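Local coordinates for putative uncharacterized protein (Burkholderia ambifaria, PDB 3W21) that binds a metal ion and 2-oxoglutarate and probably works as a non-haem iron(II)/2-oxoglutarate-dependent dioxygenase, at residues Q8-G13 against A35-M40; C156-Y161 against Q241-H246; P175-G180 against F261-E266. All coordinates share one frame; numbering follows the deposited sequence.

Contact 1: residues Q8-G13 against A35-M40; sequences QLMRFG and ADAIVM
Ala-35 packs its methyl, CB, tightly against Leu-9 CD2 at 3.5 Å. Asp-36 N donates to Met-10 O, 2.8 Å away, while the following N, of Ala-37, reaches the same oxygen only weakly, at 3.3 Å; two residues face one, a classic beta bulge. The Asp-36 carboxylate stands over one face of the Arg-11 guanidinium, the planes 76° apart, with OD2 2.6 Å from Arg-11 NH1 in a salt bridge; Asp-33 takes the other end, NH2. OD2 also accepts Phe-12 N at 2.9 Å, on the anti side but tilted out of the carboxylate plane, so one buried oxygen is gripped by the Arg-11 side chain and the Phe-12 backbone. At Ala-37, O takes Met-10 N, and the selenomethionine chain of Met-10, bent at chi2 (81°) and chi3, brings CE to Ala-37 CB and Val-39 CG2. On the opposite face Ile-38 lies alongside Leu-9, CD1 to CD1 3.9 Å. Val-39 closes the antiparallel pairing through two bonds with Gln-8, the shorter from Gln-8 N to Val-39 O (2.8 Å). Strand 37-41 continues the sheet to strand 236-241; helix 23-31 packs on Ala-35 and Ile-38, and strands 193-196 and 227-230 cover Met-10, Phe-12 and Ala-37.

Contact 2: residues C156-Y161 against Q241-H246; sequences CDDVSY and QSKNLH. With ZN (zinc ion), chain C; AKG (2-oxoglutaric acid), chain D.
Asp-157 and Ser-242 bring together two segments without regular secondary structure, each containing a type I turn, through Asp-157 N donating to Ser-242 O at 2.8 Å from above the carbonyl plane. Ser-242 OG returns a bond to Asp-157 O, again from above that plane, so both main-chain polar atoms of Asp-157 are engaged. Its side chain turns to the zinc, which OD2 binds at 2.1 Å. His-246 binds the metal through NE2, also at 2.1 Å, with Asp-157 OD2 lying at the edge of its ring, in plane. The rotation of that ring is fixed from behind: ND1 donates to Asn-244 O almost straight, at 176°, with the oxygen in the ring plane. Farther out, Lys-243, bent at chi3 (62°) and chi4, folds its NZ back to the anti lone pair of Asp-158 OD2, a 2.9 Å salt bridge; Ser-173 is a second donor to this oxygen. The other oxygen, OD1, accepts Ser-160 N, which makes an Asx turn, and Ser-160 OG as well, and Asp-158 CB covers the centre of one face of the Tyr-161 ring. With His-155, Asp-157 and His-246 form the HxD...H facial triad of 2-oxoglutarate dioxygenases. AKG O1 adds a ligand at 1.9 Å, and zinc probably occupies the site that iron(II) fills in working relatives.

Contact 3: residues P175-G180 against F261-E266; sequences PRQLGG and FLIHTE. With AKG (2-oxoglutaric acid), chain D.
The central sheet of the 2-oxoglutarate dioxygenase fold, consistent with a double-stranded beta-helix, brings Leu-178 and Leu-262 together here, on antiparallel strands beside the cosubstrate pocket. They form a hydrogen-bonded pair: Leu-178 N donates to Leu-262 O in the carbonyl plane, and Leu-262 N gives a bond of the same 2.9 Å length back to Leu-178 O. Both oxygens also receive CA-H contacts, the closer from Phe-261 CA to Leu-178 O at 3.1 Å. The two leucines lie on the same side of the sheet, CB to CB 4.2 Å. There Leu-178 packs on Leu-30 of helix 23-31, and Leu-262 on Phe-116 and Leu-120 of helix 111-120.

The other side carries the non-hydrogen-bonded pair Gly-179 and Phe-261. With no side chain on Gly-179, the ring can come close to its backbone, CD1 3.6 Å from Gly-179 CA. Chi1 of -67° sets Phe-261 CG anti to its own carbonyl carbon, and the ring runs on until CZ stands 3.1 Å from AKG O1, the metal-bound oxygen. The same ring rests on Asp-157 and Ser-242. Next to it Gln-177 stretches out, CG opposite the backbone N (chi1 170°), and the chain crosses Ile-263, whose CG2 touches Gln-177 CG at 3.7 Å. The Gln-177 amide plane stands 83° from that of the Phe-261 ring.

The two sides therefore differ in chemistry. One is apolar, the two leucines packing against helices 23-31 and 111-120. The other presents an aromatic wall to a carboxylate whose O1 is held by the zinc; hydrogen bonds to the 2-oxoglutarate as a whole come from Arg-141, Tyr-143, Arg-255 and Thr-257. Phe-261 probably contributes shape and a locally apolar boundary next to the metal rather than a hydrogen bond.

How the contacts relate
Contacts 2 and 3 are buried near the middle of the chain, and both touch the 2-oxoglutarate; contact 1 lies farther out, only partly buried, and does not reach it. Contacts 1 and 3 belong to the same large sheet, with strand 236-241 between their strands, whereas contact 2 joins loops. Contact 2 is the connector: Gln-241 N probably bonds to Asp-36 O of contact 1, and Ser-242 N to Gln-177 O of contact 3. Contact 1 closes before the others open, while the segments of 2 and 3 alternate along the chain. Contacts 1 and 3 share antiparallel backbone bonds, to which contact 1 adds a salt bridge; contact 2 combines metal ligands with a salt bridge of its own.

Contact 1: residues Q8-G13 against A35-M40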
loop_
_atom_site.group_PDB
_atom_site.type_symbol
_atom_site.label_atom_id
_atom_site.label_comp_id
_atom_site.label_asym_id
_atom_site.label_seq_id
_atom_site.Cartn_x
_atom_site.Cartn_y
_atom_site.Cartn_z
ATOM N N GLN A 8 11.666 -33.554 13.978
ATOM C CA GLN A 8 13.114 -33.617 14.189
ATOM C C GLN A 8 13.556 -32.219 14.611
ATOM O O GLN A 8 13.343 -31.232 13.909
ATOM C CB GLN A 8 13.890 -34.048 12.933
ATOM C CG GLN A 8 13.590 -35.483 12.456
ATOM C CD GLN A 8 13.910 -36.586 13.525
ATOM O OE1 GLN A 8 14.953 -36.556 14.181
ATOM N NE2 GLN A 8 13.022 -37.587 13.650
ATOM N N LEU A 9 14.185 -32.118 15.761
ATOM C CA LEU A 9 14.653 -30.825 16.223
ATOM C C LEU A 9 16.181 -30.782 16.084
ATOM O O LEU A 9 16.863 -31.646 16.661
ATOM C CB LEU A 9 14.167 -30.653 17.671
ATOM C CG LEU A 9 14.279 -29.351 18.404
ATOM C CD1 LEU A 9 13.114 -29.225 19.388
ATOM C CD2 LEU A 9 15.618 -29.223 19.119
HETATM N N MSE A 10 16.703 -29.783 15.346
HETATM C CA MSE A 10 18.121 -29.650 15.032
HETATM C C MSE A 10 18.680 -28.450 15.737
HETATM O O MSE A 10 18.117 -27.332 15.707
HETATM C CB MSE A 10 18.392 -29.477 13.527
HETATM C CG MSE A 10 18.434 -30.738 12.651
HETATM SE SE MSE A 10 16.603 -31.260 12.212
HETATM C CE MSE A 10 15.662 -29.604 11.873
ATOM N N ARG A 11 19.839 -28.646 16.355
ATOM C CA ARG A 11 20.673 -27.536 16.875
ATOM C C ARG A 11 22.042 -27.742 16.318
ATOM O O ARG A 11 22.481 -28.905 16.205
ATOM C CB ARG A 11 20.832 -27.602 18.388
ATOM C CG ARG A 11 19.645 -27.269 19.266
ATOM C CD ARG A 11 20.029 -26.187 20.302
ATOM N NE ARG A 11 19.381 -24.889 19.978
ATOM C CZ ARG A 11 19.962 -23.882 19.327
ATOM N NH1 ARG A 11 21.232 -24.042 18.960
ATOM N NH2 ARG A 11 19.263 -22.740 19.024
ATOM N N PHE A 12 22.744 -26.652 15.961
ATOM C CA PHE A 12 24.074 -26.741 15.347
ATOM C C PHE A 12 24.980 -27.635 16.181
ATOM O O PHE A 12 25.008 -27.517 17.404
ATOM C CB PHE A 12 24.782 -25.372 15.280
ATOM C CG PHE A 12 24.160 -24.447 14.282
ATOM C CD1 PHE A 12 24.256 -24.722 12.888
ATOM C CD2 PHE A 12 23.446 -23.340 14.706
ATOM C CE1 PHE A 12 23.646 -23.879 11.989
ATOM C CE2 PHE A 12 22.779 -22.523 13.772
ATOM C CZ PHE A 12 22.892 -22.795 12.424
ATOM N N GLY A 13 25.735 -28.470 15.488
ATOM C CA GLY A 13 26.767 -29.329 16.086
ATOM C C GLY A 13 26.272 -30.482 16.940
ATOM O O GLY A 13 27.066 -31.089 17.659
ATOM N N ALA A 35 16.160 -24.300 19.613
ATOM C CA ALA A 35 16.401 -25.105 18.390
ATOM C C ALA A 35 16.717 -24.142 17.242
ATOM O O ALA A 35 16.299 -22.960 17.282
ATOM C CB ALA A 35 15.144 -25.944 18.036
ATOM N N ASP A 36 17.396 -24.639 16.209
ATOM C CA ASP A 36 17.746 -23.757 15.096
ATOM C C ASP A 36 16.804 -24.012 13.938
ATOM O O ASP A 36 16.485 -23.111 13.216
ATOM C CB ASP A 36 19.213 -23.901 14.719
ATOM C CG ASP A 36 20.135 -23.560 15.896
ATOM O OD1 ASP A 36 20.098 -22.377 16.313
ATOM O OD2 ASP A 36 20.844 -24.478 16.415
ATOM N N ALA A 37 16.338 -25.233 13.810
ATOM C CA ALA A 37 15.420 -25.644 12.773
ATOM C C ALA A 37 14.629 -26.851 13.277
ATOM O O ALA A 37 15.167 -27.672 14.047
ATOM C CB ALA A 37 16.198 -26.028 11.527
ATOM N N ILE A 38 13.357 -26.943 12.895
ATOM C CA ILE A 38 12.546 -28.153 13.229
ATOM C C ILE A 38 11.817 -28.643 11.976
ATOM O O ILE A 38 11.251 -27.841 11.263
ATOM C CB ILE A 38 11.527 -27.854 14.316
ATOM C CG1 ILE A 38 12.260 -27.413 15.588
ATOM C CG2 ILE A 38 10.621 -29.091 14.590
ATOM C CD1 ILE A 38 11.318 -27.048 16.707
ATOM N N VAL A 39 11.899 -29.940 11.679
ATOM C CA VAL A 39 11.246 -30.500 10.483
ATOM C C VAL A 39 10.170 -31.472 10.978
ATOM O O VAL A 39 10.486 -32.365 11.769
ATOM C CB VAL A 39 12.299 -31.181 9.545
ATOM C CG1 VAL A 39 11.652 -31.869 8.313
ATOM C CG2 VAL A 39 13.240 -30.135 9.039
HETATM N N MSE A 40 8.925 -31.243 10.570
HETATM C CA MSE A 40 7.754 -31.976 11.112
HETATM C C MSE A 40 6.992 -32.601 9.962
HETATM O O MSE A 40 6.839 -31.979 8.880
HETATM C CB MSE A 40 6.826 -30.951 11.798
HETATM C CG MSE A 40 7.491 -30.019 12.830
HETATM SE SE MSE A 40 6.153 -28.782 13.629
HETATM C CE MSE A 40 5.076 -30.119 14.658
#

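Contact 2: residues C156-Y161 against Q241-H246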
loop_
_atom_site.group_PDB
_atom_site.type_symbol
_atom_site.label_atom_id
_atom_site.label_comp_id
_atom_site.label_asym_id
_atom_site.label_seq_id
_atom_site.Cartn_x
_atom_site.Cartn_y
_atom_site.Cartn_z
ATOM N N CYS A 156 19.659 -14.257 4.299
ATOM C CA CYS A 156 18.858 -14.351 5.535
ATOM C C CYS A 156 17.609 -13.447 5.485
ATOM O O CYS A 156 17.533 -12.493 4.703
ATOM C CB CYS A 156 19.707 -14.089 6.776
ATOM S SG CYS A 156 20.174 -12.384 6.932
ATOM N N ASP A 157 16.603 -13.760 6.273
ATOM C CA ASP A 157 15.399 -12.963 6.245
ATOM C C ASP A 157 15.216 -12.292 7.611
ATOM O O ASP A 157 15.243 -13.002 8.679
ATOM C CB ASP A 157 14.201 -13.833 5.945
ATOM C CG ASP A 157 14.412 -14.779 4.749
ATOM O OD1 ASP A 157 14.174 -14.346 3.643
ATOM O OD2 ASP A 157 14.665 -15.980 4.908
ATOM N N ASP A 158 15.017 -10.956 7.597
ATOM C CA ASP A 158 14.841 -10.172 8.837
ATOM C C ASP A 158 14.021 -8.945 8.341
ATOM O O ASP A 158 14.402 -8.257 7.382
ATOM C CB ASP A 158 16.216 -9.783 9.423
ATOM C CG ASP A 158 16.126 -8.837 10.607
ATOM O OD1 ASP A 158 15.203 -7.967 10.633
ATOM O OD2 ASP A 158 16.972 -8.981 11.548
ATOM N N VAL A 159 12.825 -8.784 8.897
ATOM C CA VAL A 159 11.869 -7.751 8.491
ATOM C C VAL A 159 12.503 -6.345 8.461
ATOM O O VAL A 159 12.024 -5.462 7.738
ATOM C CB VAL A 159 10.623 -7.791 9.438
ATOM C CG1 VAL A 159 11.003 -7.264 10.837
ATOM C CG2 VAL A 159 9.438 -7.020 8.878
ATOM N N SER A 160 13.549 -6.151 9.261
ATOM C CA SER A 160 14.282 -4.875 9.293
ATOM C C SER A 160 15.315 -4.634 8.181
ATOM O O SER A 160 15.757 -3.530 8.084
ATOM C CB SER A 160 14.905 -4.593 10.682
ATOM O OG SER A 160 16.048 -5.373 10.888
ATOM N N TYR A 161 15.602 -5.612 7.298
ATOM C CA TYR A 161 16.771 -5.492 6.438
ATOM C C TYR A 161 16.412 -4.836 5.111
ATOM O O TYR A 161 16.617 -5.419 4.080
ATOM C CB TYR A 161 17.416 -6.879 6.243
ATOM C CG TYR A 161 18.278 -7.345 7.433
ATOM C CD1 TYR A 161 18.250 -6.667 8.662
ATOM C CD2 TYR A 161 19.158 -8.403 7.288
ATOM C CE1 TYR A 161 19.043 -7.090 9.712
ATOM C CE2 TYR A 161 19.986 -8.835 8.340
ATOM C CZ TYR A 161 19.917 -8.173 9.550
ATOM O OH TYR A 161 20.720 -8.591 10.633
ATOM N N GLN A 241 15.054 -20.451 12.204
ATOM C CA GLN A 241 15.346 -19.068 12.588
ATOM C C GLN A 241 15.950 -18.428 11.309
ATOM O O GLN A 241 17.066 -18.807 10.859
ATOM C CB GLN A 241 16.357 -19.057 13.728
ATOM C CG GLN A 241 15.750 -19.618 15.013
ATOM C CD GLN A 241 16.504 -19.230 16.293
ATOM O OE1 GLN A 241 16.641 -20.047 17.227
ATOM N NE2 GLN A 241 17.054 -18.033 16.319
ATOM N N SER A 242 15.185 -17.557 10.674
ATOM C CA SER A 242 15.520 -17.079 9.308
ATOM C C SER A 242 16.638 -16.012 9.307
ATOM O O SER A 242 17.143 -15.645 8.229
ATOM C CB SER A 242 14.260 -16.545 8.612
ATOM O OG SER A 242 13.799 -15.372 9.344
ATOM N N LYS A 243 17.046 -15.529 10.470
ATOM C CA LYS A 243 18.234 -14.640 10.534
ATOM C C LYS A 243 19.587 -15.382 10.286
ATOM O O LYS A 243 20.555 -14.750 9.924
ATOM C CB LYS A 243 18.248 -13.893 11.862
ATOM C CG LYS A 243 17.265 -12.714 11.822
ATOM C CD LYS A 243 17.320 -11.915 13.141
ATOM C CE LYS A 243 18.648 -11.296 13.427
ATOM N NZ LYS A 243 19.258 -10.548 12.281
ATOM N N ASN A 244 19.625 -16.704 10.455
ATOM C CA ASN A 244 20.808 -17.491 10.092
ATOM C C ASN A 244 20.929 -17.593 8.607
ATOM O O ASN A 244 19.959 -17.888 7.951
ATOM C CB ASN A 244 20.706 -18.876 10.700
ATOM C CG ASN A 244 20.999 -18.819 12.180
ATOM O OD1 ASN A 244 22.131 -18.920 12.601
ATOM N ND2 ASN A 244 20.038 -18.571 12.923
ATOM N N LEU A 245 22.112 -17.323 8.064
ATOM C CA LEU A 245 22.285 -17.493 6.590
ATOM C C LEU A 245 21.819 -18.887 6.142
ATOM O O LEU A 245 22.017 -19.874 6.833
ATOM C CB LEU A 245 23.755 -17.335 6.246
ATOM C CG LEU A 245 24.112 -16.976 4.852
ATOM C CD1 LEU A 245 23.465 -15.639 4.546
ATOM C CD2 LEU A 245 25.624 -16.781 4.928
ATOM N N HIS A 246 21.111 -18.953 5.023
ATOM C CA HIS A 246 20.701 -20.246 4.481
ATOM C C HIS A 246 20.590 -20.152 2.981
ATOM O O HIS A 246 20.553 -19.046 2.419
ATOM C CB HIS A 246 19.355 -20.705 5.067
ATOM C CG HIS A 246 18.261 -19.685 4.938
ATOM N ND1 HIS A 246 18.156 -18.628 5.770
ATOM C CD2 HIS A 246 17.204 -19.598 4.066
ATOM C CE1 HIS A 246 17.078 -17.885 5.430
ATOM N NE2 HIS A 246 16.503 -18.469 4.372
HETATM ZN ZN ZN C . 14.888 -17.458 3.448
HETATM C C1 AKG D . 12.618 -19.080 3.119
HETATM O O1 AKG D . 13.006 -17.936 3.476
HETATM O O2 AKG D . 11.674 -19.690 3.694
HETATM C C2 AKG D . 13.344 -19.702 1.991
HETATM O O5 AKG D . 14.550 -19.523 1.841
HETATM C C3 AKG D . 12.605 -20.556 0.991
HETATM C C4 AKG D . 12.274 -21.924 1.590
HETATM C C5 AKG D . 11.567 -22.732 0.522
HETATM O O3 AKG D . 12.136 -23.789 0.178
HETATM O O4 AKG D . 10.476 -22.330 0.011
#

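Contact 3: residues P175-G180 against F261-E266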
loop_
_atom_site.group_PDB
_atom_site.type_symbol
_atom_site.label_atom_id
_atom_site.label_comp_id
_atom_site.label_asym_id
_atom_site.label_seq_id
_atom_site.Cartn_x
_atom_site.Cartn_y
_atom_site.Cartn_z
ATOM N N PRO A 175 15.018 -11.259 16.852
ATOM C CA PRO A 175 16.087 -12.254 16.694
ATOM C C PRO A 175 15.568 -13.676 16.486
ATOM O O PRO A 175 16.276 -14.499 15.895
ATOM C CB PRO A 175 16.918 -12.132 17.980
ATOM C CG PRO A 175 16.062 -11.370 18.947
ATOM C CD PRO A 175 15.145 -10.496 18.125
ATOM N N ARG A 176 14.312 -13.928 16.868
ATOM C CA ARG A 176 13.744 -15.264 16.689
ATOM C C ARG A 176 12.799 -15.288 15.461
ATOM O O ARG A 176 11.883 -16.088 15.366
ATOM C CB ARG A 176 13.100 -15.769 17.979
ATOM C CG ARG A 176 14.040 -15.691 19.213
ATOM C CD ARG A 176 15.395 -16.436 18.920
ATOM N NE ARG A 176 16.413 -15.806 19.765
ATOM C CZ ARG A 176 17.690 -15.768 19.517
ATOM N NH1 ARG A 176 18.496 -15.147 20.378
ATOM N NH2 ARG A 176 18.151 -16.385 18.446
ATOM N N GLN A 177 12.987 -14.363 14.523
ATOM C CA GLN A 177 12.055 -14.394 13.384
ATOM C C GLN A 177 12.133 -15.803 12.769
ATOM O O GLN A 177 13.248 -16.337 12.575
ATOM C CB GLN A 177 12.445 -13.313 12.385
ATOM C CG GLN A 177 11.659 -13.452 11.076
ATOM C CD GLN A 177 11.948 -12.338 10.055
ATOM O OE1 GLN A 177 11.903 -12.572 8.811
ATOM N NE2 GLN A 177 12.186 -11.119 10.553
ATOM N N LEU A 178 10.981 -16.402 12.445
ATOM C CA LEU A 178 10.992 -17.735 11.837
ATOM C C LEU A 178 10.564 -17.786 10.406
ATOM O O LEU A 178 9.682 -17.052 10.045
ATOM C CB LEU A 178 9.990 -18.591 12.617
ATOM C CG LEU A 178 10.429 -19.059 14.000
ATOM C CD1 LEU A 178 11.816 -18.795 14.616
ATOM C CD2 LEU A 178 9.287 -19.426 14.932
ATOM N N GLY A 179 11.167 -18.660 9.599
ATOM C CA GLY A 179 10.574 -19.007 8.316
ATOM C C GLY A 179 9.886 -20.350 8.498
ATOM O O GLY A 179 10.401 -21.227 9.276
ATOM N N GLY A 180 8.737 -20.543 7.792
ATOM C CA GLY A 180 8.070 -21.852 7.856
ATOM C C GLY A 180 7.668 -22.151 6.411
ATOM O O GLY A 180 7.009 -21.304 5.733
ATOM N N PHE A 261 6.536 -16.220 7.061
ATOM C CA PHE A 261 7.409 -15.966 8.169
ATOM C C PHE A 261 6.601 -15.554 9.396
ATOM O O PHE A 261 5.510 -15.025 9.284
ATOM C CB PHE A 261 8.366 -14.807 7.784
ATOM C CG PHE A 261 9.339 -15.161 6.678
ATOM C CD1 PHE A 261 10.620 -15.638 7.002
ATOM C CD2 PHE A 261 8.999 -14.980 5.345
ATOM C CE1 PHE A 261 11.536 -15.922 6.039
ATOM C CE2 PHE A 261 9.939 -15.265 4.329
ATOM C CZ PHE A 261 11.210 -15.744 4.684
ATOM N N LEU A 262 7.206 -15.677 10.563
ATOM C CA LEU A 262 6.517 -15.346 11.834
ATOM C C LEU A 262 7.415 -14.471 12.652
ATOM O O LEU A 262 8.613 -14.718 12.730
ATOM C CB LEU A 262 6.294 -16.641 12.660
ATOM C CG LEU A 262 5.364 -17.661 11.969
ATOM C CD1 LEU A 262 5.661 -19.118 12.399
ATOM C CD2 LEU A 262 3.950 -17.339 12.365
ATOM N N ILE A 263 6.842 -13.452 13.290
ATOM C CA ILE A 263 7.527 -12.764 14.377
ATOM C C ILE A 263 6.583 -12.733 15.579
ATOM O O ILE A 263 5.362 -12.654 15.424
ATOM C CB ILE A 263 7.982 -11.355 13.977
ATOM C CG1 ILE A 263 6.810 -10.482 13.439
ATOM C CG2 ILE A 263 9.152 -11.512 12.990
ATOM C CD1 ILE A 263 7.261 -8.995 13.180
ATOM N N HIS A 264 7.158 -12.720 16.753
ATOM C CA HIS A 264 6.350 -12.760 17.981
ATOM C C HIS A 264 6.312 -11.372 18.523
ATOM O O HIS A 264 7.302 -10.927 19.087
ATOM C CB HIS A 264 7.057 -13.662 18.978
ATOM C CG HIS A 264 6.194 -14.044 20.175
ATOM N ND1 HIS A 264 4.968 -13.495 20.394
ATOM C CD2 HIS A 264 6.402 -14.956 21.191
ATOM C CE1 HIS A 264 4.420 -14.026 21.512
ATOM N NE2 HIS A 264 5.298 -14.913 22.006
ATOM N N THR A 265 5.238 -10.622 18.292
ATOM C CA THR A 265 5.284 -9.198 18.687
ATOM C C THR A 265 4.668 -9.110 20.064
ATOM O O THR A 265 4.102 -10.111 20.524
ATOM C CB THR A 265 4.493 -8.264 17.730
ATOM O OG1 THR A 265 3.111 -8.601 17.759
ATOM C CG2 THR A 265 5.021 -8.354 16.270
ATOM N N GLU A 266 4.788 -7.944 20.709
ATOM C CA GLU A 266 4.009 -7.649 21.925
ATOM C C GLU A 266 2.513 -7.968 21.788
ATOM O O GLU A 266 1.872 -8.300 22.793
ATOM C CB GLU A 266 4.162 -6.183 22.368
ATOM C CG GLU A 266 5.415 -5.436 21.881
ATOM C CD GLU A 266 6.689 -5.742 22.670
ATOM O OE1 GLU A 266 6.584 -6.314 23.785
ATOM O OE2 GLU A 266 7.799 -5.398 22.180
HETATM C C1 AKG D . 12.618 -19.080 3.119
HETATM O O1 AKG D . 13.006 -17.936 3.476
HETATM O O2 AKG D . 11.674 -19.690 3.694
HETATM C C2 AKG D . 13.344 -19.702 1.991
HETATM O O5 AKG D . 14.550 -19.523 1.841
HETATM C C3 AKG D . 12.605 -20.556 0.991
HETATM C C4 AKG D . 12.274 -21.924 1.590
HETATM C C5 AKG D . 11.567 -22.732 0.522
HETATM O O3 AKG D . 12.136 -23.789 0.178
HETATM O O4 AKG D . 10.476 -22.330 0.011
#